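Cell wall binding protein cwp8 (Peptoclostridium difficile, PDB 5J6Q) probably attaches to the bacterial cell wall through its three CWB2 modules as a surface protein associated with the S-layer. Local coordinates at residues A[117-122]-A[131-136]; A[125-130]-A[141-146]; A[91-96]-A[147-152]. All blocks are in the same frame, centred on the assembly; numbering follows the deposited sequence.

All three contacts lie in one small region, Cwp8 domain 2, far from the CWB2 modules in sequence. Contacts 1 and 2 share strand 127-132, the middle strand of a three-stranded antiparallel sheet. Contact 1 pairs it with strand 118-124 and is a surface contact, with polar and aliphatic side chains of threonine, lysine and alanine. Contact 2 pairs it with strand 140-143 and is partly buried, since V128 and L142 face helix 96-111. Contact 3, also partly buried, relies on aromatic rings and a water more than on strand pairing. Between contacts 2 and 3, probable backbone hydrogen bonds link G145 N to Y93 O and Y93 N to D146 O.

Contact 1. Residues A[117-122]-A[131-136]; sequences KLTATI and KRAKDS
T119 and K131 face each other as an antiparallel hydrogen-bonded pair, with both side chains on one face of the sheet. T119 N donates to K131 O at 2.9 Å, and K131 N donates back to T119 O at 3.1 Å. The T119 side chain splits its two branches. OG1 sits between the backbone N and the carbonyl carbon (chi1 42°), which turns it to the partner strand. There it makes a weak bond of 3.4 Å to K131 O. CG2 instead packs on A133 CB at 3.7 Å. K131 has its CG between its own backbone N and carbonyl carbon (chi1 65°), and this carbon lies 3.7 Å from T119 OG1. The lysine chain then runs extended and bends at chi4, where NZ makes a weak bond to S136 OG. The next pair, L118 and R132, is non-hydrogen-bonded and its side chains diverge. L118 still reaches back, with CD2 3.6 Å from K131 O, while its side chain also packs on Y106 and F151. R132 CG lies against K117 O, and A133 N donates to that same oxygen at 3.3 Å. This is the open end of a beta hairpin of strands 118-124 and 127-132.

Contact 2. Residues A[125-130]-A[141-146]; sequences TNTVEV and TLNVGD
N143 and T127 stand side by side on one face of the sheet, as an antiparallel non-hydrogen-bonded pair. N143 CB is 3.6 Å from N126 O. CG is anti to the carbonyl carbon (chi1 -65°) and comes within 3.9 Å of T127 CG2. At the tip, ND2 lies against the same methyl, T127 CG2. The other branch of T127, OG1, bonds to S124 OG. The backbone of N143 is also held. Its CA-H points at N126 O over 3.2 Å, and its N donates almost straight to D146 OD2 at 3.0 Å, from above the carboxylate plane. On the opposite face, V128 and L142 form the hydrogen-bonded pair. V128 N donates to L142 O at 3.1 Å, and L142 N returns the bond to V128 O. Their side chains pack on I99 of helix 96-111. V130 CG2 approaches L142 CD1 more loosely, at 4.5 Å. Beyond the paired strands, V144 N donates to N126 O at 3.0 Å. V144 CG2 packs on N126 CB at 3.6 Å. The chain then leaves the sheet through a type II beta turn from N143 to D146, with G145 at a positive phi. The whole is an antiparallel beta hairpin of strands 127-132 and 140-143, with one face packed on a helix.

Contact 3. Residues A[91-96]-A[147-152]; sequences ENYKTA and QHLDFS
Y93 lays one face of its ring over H148, whose CD2 sits above the centre of the tyrosine ring, 3.8 Å from its plane. The two planes meet at 36°, and the ring centroids are 4.7 Å apart. The contact joins a loop to an edge strand. Residues 91-96 link strand 88-90 to helix 96-111, with T95 as the helix N-cap. Residues 147-152 lead into strand 149-150, at the edge of an antiparallel three-stranded sheet. A single backbone bridge, N92 with Q147, ties them together. Beside it, H148 N donates to E91 O at 2.9 Å.

Residues 91-93 touch the imidazole on one face and at its edge. The H148 chi1 of -74° puts CG anti to the carbonyl carbon, 3.3 Å from E91 O. One face takes the E91 carbonyl, and Y93 N meets the edge in plane. E91 CB makes a CH-pi contact, 4.0 Å from the ring centroid. The E91 carboxylate is near the imidazole but not in contact with it, and has a weak, long ion pair with K89.

The Y93 ring also reaches Q147 and L149. Its CE1 is 3.4 Å from Q147 O. F151 CZ lies near Y93 OH, and the F151 ring meets Y165 edge-to-face and also packs on helix 96-111. The Y93 hydroxyl oxygen accepts a bond from L149 N at 3.2 Å. At the NE2 end of the histidine ring, one water bridges to the loop: it donates to N92 O and is hydrogen-bonded to H148 NE2, each at 2.8 Å.

Contact 1. Residues A[117-122]-A[131-136]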
loop_
_atom_site.group_PDB
_atom_site.type_symbol
_atom_site.label_atom_id
_atom_site.label_comp_id
_atom_site.label_asym_id
_atom_site.label_seq_id
_atom_site.Cartn_x
_atom_site.Cartn_y
_atom_site.Cartn_z
ATOM N N LYS A 117 54.454 43.169 26.855
ATOM C CA LYS A 117 54.797 41.774 26.600
ATOM C C LYS A 117 55.028 40.994 27.886
ATOM O O LYS A 117 55.738 41.452 28.783
ATOM C CB LYS A 117 56.052 41.700 25.719
ATOM C CG LYS A 117 56.229 40.342 25.058
ATOM C CD LYS A 117 57.643 40.176 24.533
ATOM C CE LYS A 117 58.038 38.722 24.478
ATOM N NZ LYS A 117 59.373 38.550 23.853
ATOM N N LEU A 118 54.421 39.810 27.969
ATOM C CA LEU A 118 54.539 38.940 29.129
ATOM C C LEU A 118 55.384 37.718 28.813
ATOM O O LEU A 118 55.705 37.466 27.652
ATOM C CB LEU A 118 53.148 38.483 29.578
ATOM C CG LEU A 118 52.195 39.615 29.915
ATOM C CD1 LEU A 118 50.798 39.063 30.065
ATOM C CD2 LEU A 118 52.627 40.287 31.198
ATOM N N THR A 119 55.736 36.954 29.844
ATOM C CA THR A 119 56.548 35.749 29.682
ATOM C C THR A 119 56.102 34.666 30.649
ATOM O O THR A 119 55.856 34.938 31.826
ATOM C CB THR A 119 58.036 36.047 29.927
ATOM O OG1 THR A 119 58.151 36.913 31.057
ATOM C CG2 THR A 119 58.694 36.692 28.724
ATOM N N ALA A 120 56.004 33.437 30.153
ATOM C CA ALA A 120 55.593 32.301 30.971
ATOM C C ALA A 120 56.614 31.162 30.907
ATOM O O ALA A 120 57.208 30.903 29.854
ATOM C CB ALA A 120 54.233 31.797 30.511
ATOM N N THR A 121 56.818 30.495 32.044
ATOM C CA THR A 121 57.746 29.377 32.169
ATOM C C THR A 121 57.075 28.186 32.832
ATOM O O THR A 121 56.543 28.352 33.937
ATOM C CB THR A 121 58.931 29.763 33.070
ATOM O OG1 THR A 121 59.451 31.016 32.636
ATOM C CG2 THR A 121 60.041 28.687 33.065
ATOM N N ILE A 122 57.083 27.006 32.185
ATOM C CA ILE A 122 56.520 25.831 32.833
ATOM C C ILE A 122 57.458 25.509 34.011
ATOM O O ILE A 122 58.661 25.481 33.817
ATOM C CB ILE A 122 56.424 24.688 31.810
ATOM C CG1 ILE A 122 55.626 25.199 30.593
ATOM C CG2 ILE A 122 55.780 23.425 32.447
ATOM C CD1 ILE A 122 55.159 24.103 29.649
ATOM N N LYS A 131 54.739 36.411 34.303
ATOM C CA LYS A 131 55.252 37.702 34.744
ATOM C C LYS A 131 55.557 38.547 33.516
ATOM O O LYS A 131 55.250 38.118 32.405
ATOM C CB LYS A 131 56.533 37.499 35.572
ATOM C CG LYS A 131 57.685 36.925 34.751
ATOM C CD LYS A 131 58.809 36.423 35.647
ATOM C CE LYS A 131 59.807 35.593 34.875
ATOM N NZ LYS A 131 60.448 36.380 33.793
ATOM N N ARG A 132 56.153 39.734 33.689
ATOM C CA ARG A 132 56.472 40.548 32.521
ATOM C C ARG A 132 57.903 40.295 32.040
ATOM O O ARG A 132 58.746 39.856 32.817
ATOM C CB ARG A 132 56.281 42.029 32.847
ATOM C CG ARG A 132 56.385 42.915 31.616
ATOM C CD ARG A 132 55.495 44.135 31.744
ATOM N NE ARG A 132 55.543 44.687 33.096
ATOM C CZ ARG A 132 55.258 45.950 33.380
ATOM N NH1 ARG A 132 54.904 46.788 32.416
ATOM N NH2 ARG A 132 55.327 46.387 34.629
ATOM N N ALA A 133 58.174 40.576 30.762
ATOM C CA ALA A 133 59.492 40.371 30.171
ATOM C C ALA A 133 60.515 41.430 30.589
ATOM O O ALA A 133 61.701 41.120 30.667
ATOM C CB ALA A 133 59.369 40.367 28.656
ATOM N N LYS A 134 60.073 42.668 30.856
ATOM C CA LYS A 134 61.014 43.724 31.216
ATOM C C LYS A 134 61.296 43.756 32.712
ATOM O O LYS A 134 62.419 43.489 33.133
ATOM C CB LYS A 134 60.470 45.089 30.758
ATOM N N ASP A 135 60.282 44.081 33.513
ATOM C CA ASP A 135 60.434 44.171 34.961
ATOM C C ASP A 135 60.434 42.808 35.638
ATOM O O ASP A 135 60.862 42.708 36.785
ATOM C CB ASP A 135 59.295 45.018 35.550
ATOM N N SER A 136 59.963 41.762 34.939
ATOM C CA SER A 136 59.879 40.409 35.496
ATOM C C SER A 136 59.116 40.429 36.822
ATOM O O SER A 136 59.371 39.614 37.709
ATOM C CB SER A 136 61.276 39.830 35.695
ATOM O OG SER A 136 61.788 39.340 34.466
#

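Contact 2. Residues A[125-130]-A[141-146]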
loop_
_atom_site.group_PDB
_atom_site.type_symbol
_atom_site.label_atom_id
_atom_site.label_comp_id
_atom_site.label_asym_id
_atom_site.label_seq_id
_atom_site.Cartn_x
_atom_site.Cartn_y
_atom_site.Cartn_z
ATOM N N THR A 125 54.654 19.797 35.847
ATOM C CA THR A 125 53.622 19.281 34.981
ATOM C C THR A 125 52.264 20.011 35.129
ATOM O O THR A 125 51.471 19.883 34.212
ATOM C CB THR A 125 53.377 17.801 35.261
ATOM O OG1 THR A 125 53.112 17.664 36.658
ATOM C CG2 THR A 125 54.572 16.928 34.846
ATOM N N ASN A 126 51.983 20.746 36.235
ATOM C CA ASN A 126 50.683 21.391 36.283
ATOM C C ASN A 126 50.708 22.808 36.837
ATOM O O ASN A 126 49.695 23.254 37.395
ATOM C CB ASN A 126 49.700 20.520 37.060
ATOM C CG ASN A 126 50.118 20.187 38.460
ATOM O OD1 ASN A 126 51.138 20.659 38.956
ATOM N ND2 ASN A 126 49.357 19.376 39.176
ATOM N N THR A 127 51.859 23.514 36.674
ATOM C CA THR A 127 52.019 24.910 37.101
ATOM C C THR A 127 52.870 25.645 36.096
ATOM O O THR A 127 53.849 25.093 35.601
ATOM C CB THR A 127 52.695 25.052 38.474
ATOM O OG1 THR A 127 53.971 24.386 38.447
ATOM C CG2 THR A 127 51.847 24.464 39.588
ATOM N N VAL A 128 52.503 26.884 35.795
ATOM C CA VAL A 128 53.199 27.785 34.882
ATOM C C VAL A 128 53.257 29.168 35.559
ATOM O O VAL A 128 52.253 29.644 36.107
ATOM C CB VAL A 128 52.472 27.896 33.520
ATOM C CG1 VAL A 128 53.245 28.822 32.576
ATOM C CG2 VAL A 128 52.300 26.523 32.893
ATOM N N GLU A 129 54.412 29.788 35.527
ATOM C CA GLU A 129 54.639 31.086 36.126
ATOM C C GLU A 129 54.467 32.150 35.070
ATOM O O GLU A 129 54.987 31.989 33.964
ATOM C CB GLU A 129 56.058 31.147 36.708
ATOM C CG GLU A 129 56.402 32.484 37.337
ATOM C CD GLU A 129 57.898 32.648 37.519
ATOM O OE1 GLU A 129 58.611 32.728 36.501
ATOM O OE2 GLU A 129 58.353 32.681 38.676
ATOM N N VAL A 130 53.741 33.224 35.392
ATOM C CA VAL A 130 53.532 34.300 34.422
ATOM C C VAL A 130 53.945 35.632 35.038
ATOM O O VAL A 130 53.548 35.946 36.155
ATOM C CB VAL A 130 52.056 34.341 33.948
ATOM C CG1 VAL A 130 51.883 35.384 32.849
ATOM C CG2 VAL A 130 51.621 32.971 33.440
ATOM N N THR A 141 51.229 32.184 39.589
ATOM C CA THR A 141 51.385 30.799 39.227
ATOM C C THR A 141 49.995 30.206 38.940
ATOM O O THR A 141 49.156 30.083 39.833
ATOM C CB THR A 141 52.135 30.032 40.328
ATOM O OG1 THR A 141 52.171 28.656 39.952
ATOM C CG2 THR A 141 51.480 30.177 41.696
ATOM N N LEU A 142 49.753 29.876 37.686
ATOM C CA LEU A 142 48.518 29.241 37.292
ATOM C C LEU A 142 48.643 27.717 37.370
ATOM O O LEU A 142 49.685 27.162 37.019
ATOM C CB LEU A 142 48.178 29.681 35.853
ATOM C CG LEU A 142 47.963 31.186 35.723
ATOM C CD1 LEU A 142 47.495 31.545 34.328
ATOM C CD2 LEU A 142 46.943 31.608 36.765
ATOM N N ASN A 143 47.612 27.044 37.866
ATOM C CA ASN A 143 47.616 25.588 37.912
ATOM C C ASN A 143 46.631 25.022 36.888
ATOM O O ASN A 143 45.681 25.708 36.516
ATOM C CB ASN A 143 47.199 25.088 39.299
ATOM C CG ASN A 143 48.168 25.453 40.393
ATOM O OD1 ASN A 143 48.056 26.534 40.959
ATOM N ND2 ASN A 143 49.127 24.591 40.777
ATOM N N VAL A 144 46.863 23.784 36.421
ATOM C CA VAL A 144 45.938 23.126 35.526
ATOM C C VAL A 144 44.636 23.028 36.315
ATOM O O VAL A 144 44.681 22.654 37.487
ATOM C CB VAL A 144 46.457 21.717 35.137
ATOM C CG1 VAL A 144 45.411 20.988 34.305
ATOM C CG2 VAL A 144 47.767 21.818 34.362
ATOM N N GLY A 145 43.490 23.380 35.718
ATOM C CA GLY A 145 42.244 23.293 36.466
ATOM C C GLY A 145 41.752 24.644 36.948
ATOM O O GLY A 145 40.674 24.742 37.529
ATOM N N ASP A 146 42.555 25.680 36.727
ATOM C CA ASP A 146 42.242 27.067 37.059
ATOM C C ASP A 146 41.465 27.702 35.890
ATOM O O ASP A 146 41.716 27.351 34.743
ATOM C CB ASP A 146 43.535 27.882 37.254
ATOM C CG ASP A 146 44.178 27.791 38.629
ATOM O OD1 ASP A 146 43.707 26.971 39.464
ATOM O OD2 ASP A 146 45.144 28.529 38.866
#

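Contact 3. Residues A[91-96]-A[147-152]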
loop_
_atom_site.group_PDB
_atom_site.type_symbol
_atom_site.label_atom_id
_atom_site.label_comp_id
_atom_site.label_asym_id
_atom_site.label_seq_id
_atom_site.Cartn_x
_atom_site.Cartn_y
_atom_site.Cartn_z
ATOM N N GLU A 91 35.537 28.002 31.627
ATOM C CA GLU A 91 36.492 27.023 31.121
ATOM C C GLU A 91 37.841 27.116 31.852
ATOM O O GLU A 91 38.348 28.214 32.125
ATOM C CB GLU A 91 36.685 27.202 29.609
ATOM C CG GLU A 91 35.581 26.489 28.851
ATOM C CD GLU A 91 35.753 26.563 27.356
ATOM O OE1 GLU A 91 35.443 25.549 26.686
ATOM O OE2 GLU A 91 36.184 27.628 26.856
ATOM N N ASN A 92 38.423 25.955 32.154
ATOM C CA ASN A 92 39.701 25.894 32.872
ATOM C C ASN A 92 40.852 25.333 32.049
ATOM O O ASN A 92 40.666 24.463 31.208
ATOM C CB ASN A 92 39.523 25.063 34.134
ATOM C CG ASN A 92 38.563 25.732 35.071
ATOM O OD1 ASN A 92 38.387 26.934 34.966
ATOM N ND2 ASN A 92 37.899 25.057 35.987
ATOM N N TYR A 93 42.053 25.879 32.270
ATOM C CA TYR A 93 43.245 25.392 31.581
ATOM C C TYR A 93 43.349 23.867 31.809
ATOM O O TYR A 93 43.230 23.427 32.939
ATOM C CB TYR A 93 44.468 26.077 32.140
ATOM C CG TYR A 93 44.467 27.560 31.909
ATOM C CD1 TYR A 93 44.238 28.449 32.956
ATOM C CD2 TYR A 93 44.754 28.089 30.653
ATOM C CE1 TYR A 93 44.301 29.826 32.757
ATOM C CE2 TYR A 93 44.821 29.454 30.449
ATOM C CZ TYR A 93 44.598 30.322 31.502
ATOM O OH TYR A 93 44.690 31.680 31.280
ATOM N N LYS A 94 43.544 23.076 30.775
ATOM C CA LYS A 94 43.571 21.608 30.957
ATOM C C LYS A 94 45.004 21.002 31.026
ATOM O O LYS A 94 45.148 19.891 31.526
ATOM C CB LYS A 94 42.774 20.926 29.817
ATOM C CG LYS A 94 41.447 20.351 30.279
ATOM C CD LYS A 94 40.267 21.102 29.699
ATOM C CE LYS A 94 39.104 20.167 29.458
ATOM N N THR A 95 46.020 21.693 30.503
ATOM C CA THR A 95 47.422 21.272 30.577
ATOM C C THR A 95 48.315 22.528 30.765
ATOM O O THR A 95 47.869 23.653 30.452
ATOM C CB THR A 95 47.879 20.605 29.273
ATOM O OG1 THR A 95 47.887 21.626 28.283
ATOM C CG2 THR A 95 46.997 19.457 28.853
ATOM N N ALA A 96 49.569 22.336 31.253
ATOM C CA ALA A 96 50.521 23.442 31.447
ATOM C C ALA A 96 50.713 24.207 30.160
ATOM O O ALA A 96 50.767 25.435 30.162
ATOM C CB ALA A 96 51.886 22.908 31.905
ATOM N N GLN A 147 40.548 28.648 36.183
ATOM C CA GLN A 147 39.763 29.314 35.163
ATOM C C GLN A 147 40.632 30.135 34.249
ATOM O O GLN A 147 41.648 30.677 34.682
ATOM C CB GLN A 147 38.689 30.222 35.811
ATOM C CG GLN A 147 37.958 31.078 34.773
ATOM C CD GLN A 147 36.630 31.609 35.268
ATOM O OE1 GLN A 147 36.171 31.305 36.378
ATOM N NE2 GLN A 147 35.957 32.382 34.423
ATOM N N HIS A 148 40.235 30.210 32.979
ATOM C CA HIS A 148 40.914 30.990 31.960
ATOM C C HIS A 148 40.923 32.455 32.395
ATOM O O HIS A 148 39.983 32.911 33.034
ATOM C CB HIS A 148 40.191 30.856 30.604
ATOM C CG HIS A 148 40.390 29.538 29.934
ATOM N ND1 HIS A 148 40.003 29.313 28.628
ATOM C CD2 HIS A 148 40.924 28.375 30.383
ATOM C CE1 HIS A 148 40.296 28.058 28.320
ATOM N NE2 HIS A 148 40.851 27.467 29.356
ATOM N N LEU A 149 41.967 33.188 32.052
ATOM C CA LEU A 149 42.102 34.582 32.440
ATOM C C LEU A 149 42.302 35.468 31.223
ATOM O O LEU A 149 42.758 34.994 30.184
ATOM C CB LEU A 149 43.310 34.731 33.383
ATOM C CG LEU A 149 42.991 34.610 34.874
ATOM C CD1 LEU A 149 42.792 33.179 35.259
ATOM C CD2 LEU A 149 44.134 35.145 35.688
ATOM N N ASP A 150 41.952 36.751 31.350
ATOM C CA ASP A 150 42.112 37.734 30.287
ATOM C C ASP A 150 43.297 38.605 30.673
ATOM O O ASP A 150 43.191 39.402 31.607
ATOM C CB ASP A 150 40.841 38.589 30.137
ATOM C CG ASP A 150 40.789 39.398 28.852
ATOM O OD1 ASP A 150 41.846 39.546 28.196
ATOM O OD2 ASP A 150 39.692 39.886 28.503
ATOM N N PHE A 151 44.422 38.462 29.968
ATOM C CA PHE A 151 45.616 39.225 30.304
ATOM C C PHE A 151 45.501 40.700 29.921
ATOM O O PHE A 151 46.435 41.463 30.161
ATOM C CB PHE A 151 46.840 38.586 29.633
ATOM C CG PHE A 151 47.064 37.157 30.073
ATOM C CD1 PHE A 151 47.078 36.125 29.152
ATOM C CD2 PHE A 151 47.250 36.848 31.408
ATOM C CE1 PHE A 151 47.275 34.813 29.560
ATOM C CE2 PHE A 151 47.448 35.534 31.811
ATOM C CZ PHE A 151 47.459 34.527 30.885
ATOM N N SER A 152 44.367 41.107 29.337
ATOM C CA SER A 152 44.175 42.502 28.955
ATOM C C SER A 152 43.500 43.251 30.097
ATOM O O SER A 152 43.461 44.479 30.100
ATOM C CB SER A 152 43.318 42.589 27.696
ATOM O OG SER A 152 43.580 41.492 26.837
HETATM O O HOH W 1 40.196 24.932 28.483
#